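Local coordinates for protein endo-beta-1,4-glucanase (Bacillus licheniformis, PDB 2JEN) that cleaves beta-1,4-linked glucan chains as a family 12 glycoside hydrolase, with xyloglucan of the plant cell wall as a substrate, at residues Ala151-Ile156 and Lys231-Ser236; Ser113-Ile118 and Phe218-Ala223; Leu39-Lys44 and Asn68-Met73. The protein carries 1 engineered substitution. All blocks are in the same frame, centred on the assembly; numbering follows the deposited sequence. Where two conformers were deposited one is given.

Interaction 1 of 3, residues Ala151-Ile156 and Lys231-Ser236; sequences APTDAI and KTKYVS. Engineered in segment 151-156: Ala155 (natural residue Glu).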
loop_
_atom_site.group_PDB
_atom_site.type_symbol
_atom_site.label_atom_id
_atom_site.label_comp_id
_atom_site.label_asym_id
_atom_site.label_seq_id
_atom_site.Cartn_x
_atom_site.Cartn_y
_atom_site.Cartn_z
ATOM N N ALA A 151 4.476 25.597 -26.027
ATOM C CA ALA A 151 3.029 25.596 -25.820
ATOM C C ALA A 151 2.331 25.323 -27.134
ATOM O O ALA A 151 2.648 25.948 -28.143
ATOM C CB ALA A 151 2.538 26.970 -25.262
ATOM N N PRO A 152 1.391 24.368 -27.162
ATOM C CA PRO A 152 0.601 24.140 -28.372
ATOM C C PRO A 152 -0.202 25.356 -28.789
ATOM O O PRO A 152 -0.491 26.242 -27.971
ATOM C CB PRO A 152 -0.336 23.001 -27.971
ATOM C CG PRO A 152 0.375 22.305 -26.887
ATOM C CD PRO A 152 1.062 23.385 -26.114
ATOM N N THR A 153 -0.599 25.340 -30.052
ATOM C CA THR A 153 -1.519 26.344 -30.559
ATOM C C THR A 153 -2.980 25.889 -30.545
ATOM O O THR A 153 -3.907 26.712 -30.473
ATOM C CB THR A 153 -1.142 26.764 -32.001
ATOM O OG1 THR A 153 -1.109 25.602 -32.819
ATOM C CG2 THR A 153 0.213 27.438 -32.020
ATOM N N ASP A 154 -3.211 24.588 -30.630
ATOM C CA ASP A 154 -4.534 24.027 -30.717
ATOM C C ASP A 154 -4.541 22.615 -30.148
ATOM O O ASP A 154 -3.550 21.891 -30.230
ATOM C CB ASP A 154 -4.990 23.890 -32.182
ATOM C CG ASP A 154 -4.907 25.182 -32.978
ATOM O OD1 ASP A 154 -3.822 25.490 -33.496
ATOM O OD2 ASP A 154 -5.935 25.894 -33.076
ATOM N N ALA A 155 -5.689 22.266 -29.596
ATOM C CA ALA A 155 -6.030 20.931 -29.170
ATOM C C ALA A 155 -7.317 20.508 -29.842
ATOM O O ALA A 155 -8.279 21.295 -29.885
ATOM C CB ALA A 155 -6.203 20.852 -27.665
ATOM N N ILE A 156 -7.364 19.254 -30.310
ATOM C CA ILE A 156 -8.584 18.637 -30.778
ATOM C C ILE A 156 -8.875 17.441 -29.880
ATOM O O ILE A 156 -7.984 16.627 -29.663
ATOM C CB ILE A 156 -8.456 18.195 -32.230
ATOM C CG1 ILE A 156 -8.147 19.380 -33.126
ATOM C CG2 ILE A 156 -9.697 17.424 -32.670
ATOM C CD1 ILE A 156 -7.745 18.915 -34.575
ATOM N N LYS A 231 -3.826 25.121 -42.373
ATOM C CA LYS A 231 -3.082 23.902 -42.728
ATOM C C LYS A 231 -1.562 24.073 -42.712
ATOM O O LYS A 231 -0.834 23.092 -42.935
ATOM C CB LYS A 231 -3.605 23.256 -44.003
ATOM C CG LYS A 231 -5.066 22.777 -43.887
ATOM C CD LYS A 231 -5.499 21.887 -45.033
ATOM C CE LYS A 231 -6.973 21.592 -45.043
ATOM N NZ LYS A 231 -7.364 20.724 -46.187
ATOM N N THR A 232 -1.076 25.254 -42.342
ATOM C CA THR A 232 0.341 25.428 -42.057
ATOM C C THR A 232 0.746 24.743 -40.719
ATOM O O THR A 232 1.927 24.564 -40.435
ATOM C CB THR A 232 0.777 26.891 -41.954
ATOM O OG1 THR A 232 0.050 27.568 -40.925
ATOM C CG2 THR A 232 0.544 27.600 -43.280
ATOM N N LYS A 233 -0.232 24.444 -39.880
ATOM C CA LYS A 233 0.110 23.872 -38.587
ATOM C C LYS A 233 0.466 22.394 -38.696
ATOM O O LYS A 233 0.107 21.685 -39.641
ATOM C CB LYS A 233 -0.992 24.142 -37.574
ATOM C CG LYS A 233 -1.026 25.601 -37.193
ATOM C CD LYS A 233 -2.256 25.912 -36.427
ATOM C CE LYS A 233 -2.206 27.297 -35.838
ATOM N NZ LYS A 233 -3.444 27.588 -35.052
ATOM N N TYR A 234 1.205 21.962 -37.698
ATOM C CA TYR A 234 1.655 20.577 -37.584
ATOM C C TYR A 234 0.873 19.832 -36.533
ATOM O O TYR A 234 0.656 20.357 -35.436
ATOM C CB TYR A 234 3.134 20.547 -37.152
ATOM C CG TYR A 234 4.066 21.017 -38.225
ATOM C CD1 TYR A 234 4.390 22.357 -38.335
ATOM C CD2 TYR A 234 4.619 20.121 -39.124
ATOM C CE1 TYR A 234 5.249 22.795 -39.350
ATOM C CE2 TYR A 234 5.458 20.565 -40.158
ATOM C CZ TYR A 234 5.777 21.886 -40.228
ATOM O OH TYR A 234 6.625 22.328 -41.239
ATOM N N VAL A 235 0.487 18.585 -36.841
ATOM C CA VAL A 235 0.031 17.686 -35.799
ATOM C C VAL A 235 1.263 17.128 -35.076
ATOM O O VAL A 235 2.166 16.565 -35.692
ATOM C CB VAL A 235 -0.852 16.566 -36.348
ATOM C CG1 VAL A 235 -1.284 15.607 -35.234
ATOM C CG2 VAL A 235 -2.057 17.127 -37.145
ATOM N N SER A 236 1.309 17.336 -33.763
ATOM C CA SER A 236 2.446 16.975 -32.927
ATOM C C SER A 236 2.249 15.665 -32.159
ATOM O O SER A 236 3.219 15.022 -31.809
ATOM C CB SER A 236 2.714 18.075 -31.918
ATOM O OG SER A 236 2.865 19.306 -32.571
HETATM O O HOH W 1 -6.520 27.582 -35.153
#
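Lys233 and Asp154 meet with their side chains at about a right angle: the lysine comes in from just ahead of strand 234-244 and brings its ammonium to the carboxylate. Its chain is extended beyond CG, which gives Lys233 NZ the reach to close a salt bridge of 2.6 Å to Asp154 OD1. The ammonium arrives on the syn lone pair of OD1, the side on which OD2 lies, yet it stays with one oxygen, since Asp154 OD2 is 3.6 Å from Lys233 NZ. The methylenes behind the charge are drawn in as well, with Lys233 CD 3.3 Å from Asp154 OD1. A second lysine conformer exists, so this grip belongs to the conformer described.

Thr153 crosses the same lysine obliquely, its OG1 lying 3.6 Å from Lys233 CE. Thr153 OG1 donates to Asp154 OD1 at 2.8 Å, meeting that oxygen on its anti side and 28° out of the carboxylate plane. A chi1 of 56° places OG1 between the backbone N and the carbonyl carbon, the rotamer that turns the hydroxyl to its neighbour's carboxylate. OD1 is thus held by two donors, one on the syn side and one on the anti side.

Thr153 and Asp154 form a classic beta bulge opposite Leu140 of strand 131-141, at the start of strand 154-163 in the family 12 jelly-roll sandwich. Both CB atoms point toward the lysine segment. The next residue is the engineered Ala155, a glutamate in the natural enzyme, and a bound glucose lies about 9 Å from the Asp154 side chain.

The other carboxylate oxygen has partners of its own. Asn198 ND2 of strand 195-204 bonds to Asp154 OD2, and a water donates to Asp154 OD2 at 2.7 Å while accepting weakly from Lys233 NZ.

Interaction 2 of 3, residues Ser113-Ile118 and Phe218-Ala223; sequences SDQKNI and FTNYLA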
loop_
_atom_site.group_PDB
_atom_site.type_symbol
_atom_site.label_atom_id
_atom_site.label_comp_id
_atom_site.label_asym_id
_atom_site.label_seq_id
_atom_site.Cartn_x
_atom_site.Cartn_y
_atom_site.Cartn_z
ATOM N N SER A 113 -0.928 20.565 -44.305
ATOM C CA SER A 113 -0.906 20.768 -45.763
ATOM C C SER A 113 -0.296 19.589 -46.533
ATOM O O SER A 113 -0.469 19.487 -47.761
ATOM C CB SER A 113 -0.167 22.052 -46.102
ATOM O OG SER A 113 1.139 22.056 -45.590
ATOM N N ASP A 114 0.382 18.674 -45.844
ATOM C CA ASP A 114 0.845 17.435 -46.480
ATOM C C ASP A 114 -0.248 16.399 -46.620
ATOM O O ASP A 114 -0.072 15.417 -47.329
ATOM C CB ASP A 114 2.082 16.905 -45.774
ATOM C CG ASP A 114 3.292 17.789 -46.025
ATOM O OD1 ASP A 114 3.344 18.426 -47.111
ATOM O OD2 ASP A 114 4.193 17.848 -45.191
ATOM N N GLN A 115 -1.380 16.620 -45.947
ATOM C CA GLN A 115 -2.617 15.853 -46.126
ATOM C C GLN A 115 -2.423 14.367 -45.886
ATOM O O GLN A 115 -3.067 13.546 -46.519
ATOM C CB GLN A 115 -3.283 16.105 -47.508
ATOM C CG GLN A 115 -3.999 17.455 -47.627
ATOM C CD GLN A 115 -5.265 17.561 -46.784
ATOM O OE1 GLN A 115 -6.195 16.753 -46.901
ATOM N NE2 GLN A 115 -5.316 18.578 -45.951
ATOM N N LYS A 116 -1.605 14.000 -44.890
ATOM C CA LYS A 116 -1.492 12.579 -44.536
ATOM C C LYS A 116 -2.722 12.078 -43.809
ATOM O O LYS A 116 -3.383 12.819 -43.061
ATOM C CB LYS A 116 -0.245 12.319 -43.702
ATOM C CG LYS A 116 0.995 12.791 -44.399
ATOM C CD LYS A 116 2.215 11.938 -44.134
ATOM C CE LYS A 116 3.164 12.039 -45.312
ATOM N NZ LYS A 116 3.141 13.421 -45.909
ATOM N N ASN A 117 -3.046 10.813 -44.036
ATOM C CA ASN A 117 -4.053 10.141 -43.256
ATOM C C ASN A 117 -3.423 9.892 -41.890
ATOM O O ASN A 117 -2.259 9.551 -41.807
ATOM C CB ASN A 117 -4.467 8.851 -43.932
ATOM C CG ASN A 117 -5.129 9.125 -45.238
ATOM O OD1 ASN A 117 -6.096 9.863 -45.268
ATOM N ND2 ASN A 117 -4.555 8.613 -46.345
ATOM N N ILE A 118 -4.195 10.086 -40.842
ATOM C CA ILE A 118 -3.744 9.779 -39.474
ATOM C C ILE A 118 -4.796 8.809 -38.923
ATOM O O ILE A 118 -5.838 9.200 -38.403
ATOM C CB ILE A 118 -3.614 11.019 -38.616
ATOM C CG1 ILE A 118 -2.678 12.040 -39.256
ATOM C CG2 ILE A 118 -3.139 10.612 -37.212
ATOM C CD1 ILE A 118 -2.602 13.342 -38.520
ATOM N N PHE A 218 -11.300 15.183 -39.285
ATOM C CA PHE A 218 -11.630 16.194 -38.285
ATOM C C PHE A 218 -10.872 17.495 -38.547
ATOM O O PHE A 218 -11.460 18.599 -38.476
ATOM C CB PHE A 218 -11.343 15.635 -36.878
ATOM C CG PHE A 218 -12.227 14.494 -36.531
ATOM C CD1 PHE A 218 -11.936 13.216 -36.984
ATOM C CD2 PHE A 218 -13.404 14.685 -35.790
ATOM C CE1 PHE A 218 -12.803 12.152 -36.721
ATOM C CE2 PHE A 218 -14.235 13.654 -35.521
ATOM C CZ PHE A 218 -13.927 12.352 -35.983
ATOM N N THR A 219 -9.589 17.424 -38.877
ATOM C CA THR A 219 -8.843 18.645 -39.180
ATOM C C THR A 219 -9.353 19.283 -40.489
ATOM O O THR A 219 -9.382 20.499 -40.582
ATOM C CB THR A 219 -7.326 18.393 -39.219
ATOM O OG1 THR A 219 -6.991 17.376 -40.191
ATOM C CG2 THR A 219 -6.821 17.967 -37.834
ATOM N N ASN A 220 -9.742 18.471 -41.476
ATOM C CA ASN A 220 -10.362 19.047 -42.698
ATOM C C ASN A 220 -11.663 19.766 -42.392
ATOM O O ASN A 220 -11.946 20.825 -42.964
ATOM C CB ASN A 220 -10.619 17.959 -43.731
ATOM C CG ASN A 220 -9.385 17.616 -44.543
ATOM O OD1 ASN A 220 -8.347 18.308 -44.486
ATOM N ND2 ASN A 220 -9.500 16.530 -45.320
ATOM N N TYR A 221 -12.489 19.229 -41.498
ATOM C CA TYR A 221 -13.709 19.942 -41.082
ATOM C C TYR A 221 -13.319 21.265 -40.465
ATOM O O TYR A 221 -13.858 22.301 -40.832
ATOM C CB TYR A 221 -14.564 19.087 -40.148
ATOM C CG TYR A 221 -15.572 19.841 -39.327
ATOM C CD1 TYR A 221 -16.816 20.190 -39.860
ATOM C CD2 TYR A 221 -15.310 20.239 -38.017
ATOM C CE1 TYR A 221 -17.780 20.829 -39.070
ATOM C CE2 TYR A 221 -16.239 20.858 -37.246
ATOM C CZ TYR A 221 -17.464 21.178 -37.772
ATOM O OH TYR A 221 -18.356 21.815 -36.965
ATOM N N LEU A 222 -12.384 21.279 -39.535
ATOM C CA LEU A 222 -12.029 22.522 -38.868
ATOM C C LEU A 222 -11.407 23.548 -39.820
ATOM O O LEU A 222 -11.672 24.737 -39.700
ATOM C CB LEU A 222 -11.103 22.212 -37.678
ATOM C CG LEU A 222 -11.713 21.429 -36.530
ATOM C CD1 LEU A 222 -10.588 21.011 -35.559
ATOM C CD2 LEU A 222 -12.799 22.206 -35.823
ATOM N N ALA A 223 -10.564 23.087 -40.736
ATOM C CA ALA A 223 -9.869 23.971 -41.660
ATOM C C ALA A 223 -10.754 24.406 -42.808
ATOM O O ALA A 223 -10.920 25.613 -43.045
ATOM C CB ALA A 223 -8.610 23.270 -42.179
#
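Gln115 and Asn220 face each other through their side-chain amides and join the loop ahead of strand 118-128 to helix 215-225, the one long helix of the jelly-roll fold of family 12. The contact is small and sits at the surface.

Its polar part is a single, weak hydrogen bond. Gln115 NE2 donates to Asn220 OD1 over 3.4 Å, fairly straight at 158°. The two amide planes are only 5° apart, although the side chains as a whole approach at a slant. The glutamine gets there by a bend: chi2 of -69° folds the chain beyond CG, and its amide ends nearer the helix than the start of the side chain suggests. Gln115 has a second conformer, which fits so light a hold.

The stronger partner of Asn220 OD1 is a charge, Lys231 NZ, from the loop that follows the helix. The oxygen therefore serves the lysine first and the glutamine second. A leucine in place of Asn220 would probably leave the ammonium of Lys231 without this acceptor and the Gln115 amide freer to turn.

Further ties join the two parts. The carbonyl of Gln115 accepts from Arg216 NH1 near the start of the helix, Ile118 shares a backbone bond with Ile215 and packs on its side chain, and Thr219 rests on Leu112, just ahead of the loop residues. Within the helix, successive backbone bonds run from Leu222 N to Phe218 O and from Ala223 N to Thr219 O, the latter at 2.8 Å.

Interaction 3 of 3, residues Leu39-Lys44 and Asn68-Met73; sequences LYFKNK and NSDSDM. With SO4 (sulfate ion), chain H; SO4 (sulfate ion), chain B.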
loop_
_atom_site.group_PDB
_atom_site.type_symbol
_atom_site.label_atom_id
_atom_site.label_comp_id
_atom_site.label_asym_id
_atom_site.label_seq_id
_atom_site.Cartn_x
_atom_site.Cartn_y
_atom_site.Cartn_z
ATOM N N LEU A 39 5.300 3.842 -19.438
ATOM C CA LEU A 39 5.509 2.495 -19.908
ATOM C C LEU A 39 5.510 2.487 -21.427
ATOM O O LEU A 39 4.460 2.563 -22.088
ATOM C CB LEU A 39 4.460 1.500 -19.385
ATOM C CG LEU A 39 4.456 1.282 -17.871
ATOM C CD1 LEU A 39 3.280 0.433 -17.420
ATOM C CD2 LEU A 39 5.774 0.639 -17.398
ATOM N N TYR A 40 6.699 2.372 -22.014
ATOM C CA TYR A 40 6.835 2.389 -23.466
ATOM C C TYR A 40 6.434 1.045 -24.042
ATOM O O TYR A 40 6.607 -0.016 -23.419
ATOM C CB TYR A 40 8.282 2.685 -23.858
ATOM C CG TYR A 40 8.732 4.088 -23.515
ATOM C CD1 TYR A 40 9.278 4.368 -22.283
ATOM C CD2 TYR A 40 8.554 5.143 -24.408
ATOM C CE1 TYR A 40 9.681 5.635 -21.932
ATOM C CE2 TYR A 40 8.950 6.439 -24.061
ATOM C CZ TYR A 40 9.506 6.675 -22.821
ATOM O OH TYR A 40 9.905 7.947 -22.471
ATOM N N PHE A 41 5.952 1.055 -25.282
ATOM C CA PHE A 41 5.656 -0.184 -25.993
ATOM C C PHE A 41 5.703 0.063 -27.480
ATOM O O PHE A 41 5.834 1.205 -27.925
ATOM C CB PHE A 41 4.355 -0.835 -25.523
ATOM C CG PHE A 41 3.096 -0.048 -25.797
ATOM C CD1 PHE A 41 2.717 1.025 -25.011
ATOM C CD2 PHE A 41 2.253 -0.413 -26.823
ATOM C CE1 PHE A 41 1.549 1.687 -25.261
ATOM C CE2 PHE A 41 1.061 0.260 -27.058
ATOM C CZ PHE A 41 0.730 1.308 -26.306
ATOM N N LYS A 42 5.723 -1.030 -28.249
ATOM C CA LYS A 42 5.831 -0.956 -29.714
ATOM C C LYS A 42 7.100 -0.239 -30.148
ATOM O O LYS A 42 7.061 0.753 -30.888
ATOM C CB LYS A 42 4.586 -0.302 -30.334
ATOM C CG LYS A 42 4.388 -0.573 -31.830
ATOM C CD LYS A 42 3.794 -2.004 -32.024
ATOM C CE LYS A 42 2.257 -2.039 -31.729
ATOM N NZ LYS A 42 1.667 -3.402 -31.387
ATOM N N ASN A 43 8.259 -0.731 -29.698
ATOM C CA ASN A 43 9.543 -0.138 -30.045
ATOM C C ASN A 43 9.587 1.352 -29.723
ATOM O O ASN A 43 10.153 2.161 -30.455
ATOM C CB ASN A 43 9.874 -0.418 -31.526
ATOM C CG ASN A 43 11.328 -0.161 -31.880
ATOM O OD1 ASN A 43 11.634 0.183 -33.036
ATOM N ND2 ASN A 43 12.224 -0.299 -30.913
ATOM N N LYS A 44 9.013 1.699 -28.567
ATOM C CA LYS A 44 8.957 3.059 -28.056
ATOM C C LYS A 44 8.201 4.041 -28.974
ATOM O O LYS A 44 8.329 5.238 -28.798
ATOM C CB LYS A 44 10.306 3.627 -27.639
ATOM C CG LYS A 44 11.042 2.834 -26.583
ATOM C CD LYS A 44 12.323 3.477 -26.132
ATOM C CE LYS A 44 12.149 4.693 -25.250
ATOM N NZ LYS A 44 13.435 5.314 -24.782
ATOM N N ASN A 68 0.212 -5.432 -19.972
ATOM C CA ASN A 68 0.448 -6.882 -20.012
ATOM C C ASN A 68 0.931 -7.312 -21.403
ATOM O O ASN A 68 1.844 -8.109 -21.523
ATOM C CB ASN A 68 -0.804 -7.652 -19.616
ATOM C CG ASN A 68 -1.291 -7.328 -18.229
ATOM O OD1 ASN A 68 -0.480 -7.036 -17.326
ATOM N ND2 ASN A 68 -2.609 -7.364 -18.042
ATOM N N SER A 69 0.284 -6.788 -22.426
ATOM C CA SER A 69 0.702 -6.935 -23.814
ATOM C C SER A 69 0.194 -5.715 -24.585
ATOM O O SER A 69 -0.610 -4.926 -24.065
ATOM C CB SER A 69 0.095 -8.183 -24.434
ATOM O OG SER A 69 -1.269 -7.987 -24.704
ATOM N N ASP A 70 0.513 -5.662 -25.876
ATOM C CA ASP A 70 0.025 -4.577 -26.689
ATOM C C ASP A 70 -1.485 -4.642 -26.968
ATOM O O ASP A 70 -2.056 -3.696 -27.553
ATOM C CB ASP A 70 0.781 -4.506 -28.005
ATOM C CG ASP A 70 2.257 -4.217 -27.863
ATOM O OD1 ASP A 70 2.764 -3.873 -26.780
ATOM O OD2 ASP A 70 2.943 -4.352 -28.917
ATOM N N SER A 71 -2.114 -5.751 -26.603
ATOM C CA SER A 71 -3.571 -5.885 -26.673
ATOM C C SER A 71 -4.228 -6.091 -25.303
ATOM O O SER A 71 -5.352 -6.533 -25.233
ATOM C CB SER A 71 -3.964 -7.029 -27.615
ATOM O OG SER A 71 -3.560 -8.275 -27.088
ATOM N N ASP A 72 -3.521 -5.731 -24.234
ATOM C CA ASP A 72 -4.045 -5.901 -22.881
ATOM C C ASP A 72 -3.285 -4.946 -21.976
ATOM O O ASP A 72 -2.273 -5.285 -21.365
ATOM C CB ASP A 72 -3.879 -7.364 -22.433
ATOM C CG ASP A 72 -4.550 -7.654 -21.107
ATOM O OD1 ASP A 72 -5.604 -7.017 -20.801
ATOM O OD2 ASP A 72 -4.066 -8.580 -20.380
ATOM N N MET A 73 -3.825 -3.757 -21.840
ATOM C CA MET A 73 -3.157 -2.660 -21.143
ATOM C C MET A 73 -4.204 -1.698 -20.654
ATOM O O MET A 73 -5.368 -1.776 -21.114
ATOM C CB MET A 73 -2.144 -1.975 -22.052
ATOM C CG MET A 73 -2.744 -1.332 -23.259
ATOM S SD MET A 73 -1.505 -0.627 -24.372
ATOM C CE MET A 73 -2.410 -0.556 -25.929
HETATM S S SO4 H . 8.464 -4.163 -29.066
HETATM O O1 SO4 H . 7.351 -3.893 -29.990
HETATM O O2 SO4 H . 8.115 -5.259 -28.155
HETATM O O3 SO4 H . 9.612 -4.583 -29.874
HETATM O O4 SO4 H . 8.845 -3.051 -28.244
HETATM S S SO4 B . 16.179 2.841 -25.767
HETATM O O1 SO4 B . 17.604 2.555 -25.538
HETATM O O2 SO4 B . 15.750 3.979 -24.947
HETATM O O3 SO4 B . 16.029 3.208 -27.178
HETATM O O4 SO4 B . 15.292 1.756 -25.463
HETATM O O HOH W 2 5.522 -3.678 -26.936
#
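Asp70 lies against Phe41 and Lys42 at once, and it has the largest surface buried in this contact. Asp70 OD1 comes obliquely to the ring of Phe41, 3.5 Å from Phe41 CD2, with carboxylate and ring planes 49° apart. Asp70 OD2 takes the salt bridge: Lys42 NZ approaches it to 2.9 Å on the anti side, 35° out of the carboxylate plane. The lysine chain, bent at chi2 and chi3, curls back to get there; it also has a second conformer.

Phe41 is the hydrophobic half. Met73 crosses it at about a right angle and lays its sulfur over one face, SD 4.0 Å from the ring centroid, a Met-aromatic contact, while Met73 CE rests 3.7 Å from Phe41 CZ. Ile48 and Ile92 touch both residues, so the pair belongs to the apolar interior between the two sheets of the sandwich, where strand 38-41 meets the beginning of strand 72-79. Asp70 itself sits in the type I turn from Ser69 to Asp72 that leads into that strand.

A water accepts from Lys42 N and lies 2.8 Å from Asp70 OD1, to which it can donate, beside a sulfate that is held by Asn43 N. The strongest partner of Asp70 is His67, whose NE2 bonds to OD1. With histidine at one oxygen and an ammonium at the other, the carboxylate is probably kept ionised beside the apolar pair.

In the fold
From the N terminus, interaction 3 comes first: it closes the loop between 39-44 and 68-73, with 23 residues between, and brings together the early strands of the two sheets. It is finished before the others begin, and its centre lies about 26 Å from that of interaction 1 and about 28 Å from that of interaction 2. These two cross: 113-118 opens interaction 2, 151-156 opens interaction 1, then 218-223 and 231-236 close them in the same order. They also touch, through Ile156 with Thr219. Interaction 2 ties helix 215-225 to the loop before strand 118-128, and interaction 1 ties strand 154-163 to the residues just ahead of strand 234-244.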